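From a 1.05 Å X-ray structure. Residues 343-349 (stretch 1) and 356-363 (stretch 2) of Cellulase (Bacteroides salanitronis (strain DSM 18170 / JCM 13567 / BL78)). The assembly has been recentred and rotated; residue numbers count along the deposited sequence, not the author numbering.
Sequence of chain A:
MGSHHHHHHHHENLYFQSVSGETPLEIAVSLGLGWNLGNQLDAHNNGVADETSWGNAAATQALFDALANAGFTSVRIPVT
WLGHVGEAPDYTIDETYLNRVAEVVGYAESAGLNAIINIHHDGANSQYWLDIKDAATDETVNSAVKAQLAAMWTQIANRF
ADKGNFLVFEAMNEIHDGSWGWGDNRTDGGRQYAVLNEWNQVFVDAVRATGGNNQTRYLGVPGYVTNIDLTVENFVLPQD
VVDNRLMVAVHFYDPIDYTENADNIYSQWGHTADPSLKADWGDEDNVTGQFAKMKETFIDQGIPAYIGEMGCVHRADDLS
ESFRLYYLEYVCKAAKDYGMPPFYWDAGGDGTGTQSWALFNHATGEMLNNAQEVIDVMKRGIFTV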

ATOM      1  N   PHE A 343      -2.579  -6.318   1.762  1.00  8.78           N
ATOM      2  CA  PHE A 343      -1.281  -6.450   1.103  1.00  8.17           C
ATOM      3  C   PHE A 343      -0.204  -6.607   2.171  1.00  8.21           C
ATOM      4  O   PHE A 343       0.079  -5.667   2.923  1.00  8.99           O
ATOM      5  N   TYR A 344       0.396  -7.789   2.231  1.00  8.23           N
ATOM      6  CA  TYR A 344       1.431  -8.095   3.213  1.00  7.99           C
ATOM      7  C   TYR A 344       2.704  -7.306   2.914  1.00  7.78           C
ATOM      8  O   TYR A 344       3.121  -7.198   1.759  1.00  8.83           O
ATOM      9  N   TRP A 345       3.334  -6.764   3.960  1.00  7.98           N
ATOM     10  CA  TRP A 345       4.563  -5.982   3.810  1.00  8.13           C
ATOM     11  C   TRP A 345       5.790  -6.891   3.833  1.00  8.03           C
ATOM     12  O   TRP A 345       6.161  -7.417   4.887  1.00  9.34           O
ATOM     13  N   ASP A 346       6.452  -7.033   2.687  1.00  8.84           N
ATOM     14  CA  ASP A 346       7.634  -7.897   2.564  1.00  9.12           C
ATOM     15  C   ASP A 346       8.853  -7.027   2.247  1.00  8.92           C
ATOM     16  O   ASP A 346       9.125  -6.683   1.090  1.00  9.21           O
ATOM     17  N   ALA A 347       9.632  -6.700   3.285  1.00  9.58           N
ATOM     18  CA  ALA A 347      10.825  -5.884   3.127  1.00 10.18           C
ATOM     19  C   ALA A 347      12.013  -6.693   2.633  1.00 10.34           C
ATOM     20  O   ALA A 347      13.078  -6.127   2.428  1.00 11.16           O
ATOM     21  N   GLY A 348      11.868  -8.005   2.451  1.00 11.09           N
ATOM     22  CA  GLY A 348      12.975  -8.790   1.935  1.00 12.52           C
ATOM     23  C   GLY A 348      14.122  -8.832   2.919  1.00 13.24           C
ATOM     24  O   GLY A 348      13.938  -8.980   4.136  1.00 13.29           O
ATOM     25  N   GLY A 349      15.329  -8.705   2.386  1.00 13.76           N
ATOM     26  CA  GLY A 349      16.501  -8.973   3.192  1.00 15.10           C
ATOM     27  C   GLY A 349      16.835 -10.454   3.188  1.00 24.42           C
ATOM     28  O   GLY A 349      16.387 -11.219   2.329  1.00 35.09           O
ATOM     29  N   SER A 356      12.340  -9.722  10.786  1.00 16.38           N
ATOM     30  CA  SER A 356      12.309 -10.061   9.371  1.00 16.75           C
ATOM     31  C   SER A 356      10.875 -10.226   8.884  1.00 12.82           C
ATOM     32  O   SER A 356      10.122 -11.069   9.395  1.00 12.57           O
ATOM     33  N   TRP A 357      10.518  -9.436   7.873  1.00 11.04           N
ATOM     34  CA  TRP A 357       9.244  -9.534   7.190  1.00 10.56           C
ATOM     35  C   TRP A 357       9.302 -10.458   5.983  1.00 10.67           C
ATOM     36  O   TRP A 357       8.275 -10.709   5.355  1.00 11.46           O
ATOM     37  N   ALA A 358      10.483 -10.957   5.620  1.00 10.60           N
ATOM     38  CA  ALA A 358      10.652 -11.587   4.317  1.00 11.32           C
ATOM     39  C   ALA A 358       9.945 -12.934   4.233  1.00  9.96           C
ATOM     40  O   ALA A 358      10.114 -13.798   5.107  1.00 11.76           O
ATOM     41  N   LEU A 359       9.218 -13.133   3.148  1.00 10.35           N
ATOM     42  CA  LEU A 359       8.685 -14.433   2.750  1.00 10.53           C
ATOM     43  C   LEU A 359       9.414 -15.003   1.547  1.00 10.12           C
ATOM     44  O   LEU A 359       9.525 -16.231   1.433  1.00 10.46           O
ATOM     45  N   PHE A 360       9.913 -14.140   0.656  1.00 10.68           N
ATOM     46  CA  PHE A 360      10.636 -14.560  -0.529  1.00 10.69           C
ATOM     47  C   PHE A 360      11.943 -13.785  -0.636  1.00  9.92           C
ATOM     48  O   PHE A 360      12.010 -12.601  -0.266  1.00 10.97           O
ATOM     49  N   ASN A 361      12.965 -14.426  -1.193  1.00 10.10           N
ATOM     50  CA  ASN A 361      14.102 -13.677  -1.715  1.00  9.85           C
ATOM     51  C   ASN A 361      13.613 -12.880  -2.927  1.00 10.00           C
ATOM     52  O   ASN A 361      13.021 -13.445  -3.855  1.00 10.19           O
ATOM     53  N   HIS A 362      13.822 -11.550  -2.912  1.00  9.54           N
ATOM     54  CA  HIS A 362      13.236 -10.686  -3.921  1.00  9.64           C
ATOM     55  C   HIS A 362      13.879 -10.836  -5.294  1.00  9.66           C
ATOM     56  O   HIS A 362      13.324 -10.332  -6.275  1.00 10.22           O
ATOM     57  N   ALA A 363      15.020 -11.509  -5.384  1.00 10.32           N
ATOM     58  CA  ALA A 363      15.683 -11.724  -6.658  1.00 11.92           C
ATOM     59  C   ALA A 363      15.533 -13.142  -7.184  1.00 12.41           C
ATOM     60  O   ALA A 363      15.352 -13.334  -8.394  1.00 14.22           O
TER

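The end of a strand and the loop after it pack against an irregular segment through a mixed contact, in which the carboxylate of Asp-346 gathers polar partners beside an aromatic cluster, and waters join the glycine loop to the second stretch. Asp-346 (chi1 t) leaves its backbone sideways, but its carboxylate comes nearer the second stretch. Asp-346 OD2 accepts a hydrogen bond from Leu-359 N at 2.8 Å and a weak one from Phe-360 N at 3.5 Å, while Asp-346 OD1 accepts from His-362 NE2 at 2.8 Å. OD1 of Asp-346 also takes Gly-348 N at 2.9 Å, so the same carboxylate ties down its own loop. His-362 (chi1 m) points toward the first stretch and lays one ring face over Gly-348, with NE2 3.2 Å from Gly-348 CA. That closeness suits glycine: an ideal CB at Gly-348 would lie 2.8 Å from His-362 NE2, and the positive phi favours glycine as well.

Trp-357 (chi1 m) also points in and has the largest area covered, 109 Å². Trp-345 (chi1 t), whose CA-to-CB bond points toward the second stretch, sets its edge against the Trp-357 face; the five-membered ring centroids are 4.9 Å apart and the planes meet at 83°, and Trp-345 CD1 approaches Trp-357 CD2 to 3.7 Å. Ala-347 CB adds an apolar contact at 4.0 Å from Trp-357 CD1. Tyr-344 (chi1 t) starts sideways, yet its side chain carries OH to Trp-357 O, to which it donates a hydrogen bond of 2.7 Å. Leu-359 (chi1 m, chi2 t) covers one face of that tyrosine ring, its CD1 3.9 Å from the centroid.

Two waters bridge the stretches at Gly-348 O. Water 1 donates to Gly-348 O and accepts from Trp-357 N, both at 2.8 Å; water 2 links Gly-348 O to Ser-356 OG, again 2.8 Å each. Ala-358 CB rests 3.3 Å from Gly-348 O.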

ATOM      1  CB  PHE A 343      -0.975  -5.223   0.236  1.00  8.70           C
ATOM      2  CG  PHE A 343      -1.774  -5.160  -1.049  1.00  8.08           C
ATOM      3  CD1 PHE A 343      -3.143  -4.900  -1.031  1.00  9.62           C
ATOM      4  CD2 PHE A 343      -1.152  -5.339  -2.264  1.00  8.33           C
ATOM      5  CE1 PHE A 343      -3.870  -4.852  -2.221  1.00  9.71           C
ATOM      6  CE2 PHE A 343      -1.866  -5.283  -3.451  1.00  9.69           C
ATOM      7  CZ  PHE A 343      -3.226  -5.034  -3.426  1.00  9.84           C
ATOM      8  CB  TYR A 344       1.693  -9.618   3.164  1.00  8.99           C
ATOM      9  CG  TYR A 344       2.811 -10.052   4.081  1.00  8.73           C
ATOM     10  CD1 TYR A 344       2.570 -10.392   5.407  1.00  9.13           C
ATOM     11  CD2 TYR A 344       4.133 -10.052   3.636  1.00  8.97           C
ATOM     12  CE1 TYR A 344       3.609 -10.725   6.252  1.00  9.42           C
ATOM     13  CE2 TYR A 344       5.169 -10.370   4.481  1.00  9.18           C
ATOM     14  CZ  TYR A 344       4.898 -10.707   5.788  1.00  9.27           C
ATOM     15  OH  TYR A 344       5.916 -11.009   6.668  1.00 10.78           O
ATOM     16  CB  TRP A 345       4.681  -4.938   4.930  1.00  8.89           C
ATOM     17  CG  TRP A 345       5.955  -4.149   4.818  1.00  8.89           C
ATOM     18  CD1 TRP A 345       7.039  -4.237   5.619  1.00  9.37           C
ATOM     19  CD2 TRP A 345       6.292  -3.216   3.789  1.00  8.40           C
ATOM     20  NE1 TRP A 345       8.040  -3.408   5.167  1.00  9.61           N
ATOM     21  CE2 TRP A 345       7.603  -2.767   4.037  1.00  9.19           C
ATOM     22  CE3 TRP A 345       5.598  -2.688   2.695  1.00  8.77           C
ATOM     23  CZ2 TRP A 345       8.237  -1.833   3.217  1.00 10.16           C
ATOM     24  CZ3 TRP A 345       6.233  -1.775   1.880  1.00  9.48           C
ATOM     25  CH2 TRP A 345       7.534  -1.354   2.148  1.00 10.45           C
ATOM     26  CB  ASP A 346       7.420  -8.985   1.511  1.00  9.50           C
ATOM     27  CG  ASP A 346       8.502 -10.036   1.521  1.00 10.11           C
ATOM     28  OD1 ASP A 346       9.691  -9.665   1.625  1.00 10.50           O
ATOM     29  OD2 ASP A 346       8.164 -11.242   1.417  1.00 10.67           O
ATOM     30  CB  ALA A 347      11.185  -5.215   4.466  1.00 11.49           C
ATOM     31  CB  SER A 356      13.089 -11.335   9.069  1.00 19.64           C
ATOM     32  OG  SER A 356      12.951 -11.648   7.689  1.00 18.04           O
ATOM     33  CB  TRP A 357       8.826  -8.152   6.659  1.00 11.38           C
ATOM     34  CG  TRP A 357       8.766  -7.045   7.654  1.00 10.64           C
ATOM     35  CD1 TRP A 357       9.790  -6.233   8.041  1.00 13.10           C
ATOM     36  CD2 TRP A 357       7.607  -6.590   8.370  1.00 10.39           C
ATOM     37  NE1 TRP A 357       9.347  -5.317   8.957  1.00 12.84           N
ATOM     38  CE2 TRP A 357       8.011  -5.506   9.175  1.00 11.59           C
ATOM     39  CE3 TRP A 357       6.273  -6.988   8.406  1.00 12.14           C
ATOM     40  CZ2 TRP A 357       7.141  -4.825  10.008  1.00 12.54           C
ATOM     41  CZ3 TRP A 357       5.403  -6.293   9.231  1.00 12.65           C
ATOM     42  CH2 TRP A 357       5.844  -5.234  10.027  1.00 12.91           C
ATOM     43  CB  ALA A 358      12.145 -11.802   4.052  1.00 13.19           C
ATOM     44  CB  LEU A 359       7.194 -14.329   2.425  1.00 11.09           C
ATOM     45  CG  LEU A 359       6.308 -13.772   3.537  1.00 11.87           C
ATOM     46  CD1 LEU A 359       4.855 -13.677   3.054  1.00 13.18           C
ATOM     47  CD2 LEU A 359       6.392 -14.585   4.809  1.00 14.59           C
ATOM     48  CB  PHE A 360       9.865 -14.229  -1.823  1.00 11.18           C
ATOM     49  CG  PHE A 360       8.518 -14.875  -1.923  1.00 10.72           C
ATOM     50  CD1 PHE A 360       7.409 -14.267  -1.368  1.00 11.46           C
ATOM     51  CD2 PHE A 360       8.358 -16.076  -2.576  1.00 11.92           C
ATOM     52  CE1 PHE A 360       6.163 -14.856  -1.448  1.00 12.14           C
ATOM     53  CE2 PHE A 360       7.111 -16.670  -2.667  1.00 11.99           C
ATOM     54  CZ  PHE A 360       6.013 -16.051  -2.104  1.00 12.15           C
ATOM     55  CB  ASN A 361      15.230 -14.638  -2.093  1.00 11.22           C
ATOM     56  CG  ASN A 361      16.471 -13.915  -2.559  1.00 10.92           C
ATOM     57  OD1 ASN A 361      16.463 -13.286  -3.618  1.00 12.35           O
ATOM     58  ND2 ASN A 361      17.536 -13.992  -1.784  1.00 14.62           N
ATOM     59  CB  HIS A 362      13.312  -9.221  -3.486  1.00  9.35           C
ATOM     60  CG  HIS A 362      12.395  -8.862  -2.360  1.00  8.56           C
ATOM     61  ND1 HIS A 362      12.119  -7.542  -2.061  1.00  9.02           N
ATOM     62  CD2 HIS A 362      11.691  -9.605  -1.469  1.00  9.48           C
ATOM     63  CE1 HIS A 362      11.294  -7.484  -1.031  1.00  9.48           C
ATOM     64  NE2 HIS A 362      11.018  -8.722  -0.652  1.00  9.15           N
ATOM     65  CB  ALA A 363      17.175 -11.393  -6.539  1.00 13.11           C
TER
HETATM   66  O   HOH W   1      12.328  -8.017   6.243  1.00 13.10           O
HETATM   67  O   HOH W   2      14.980 -10.309   6.359  1.00 16.55           O
HETATM   68  O   HOH W   3      15.662 -10.499  -1.009  1.00 12.07           O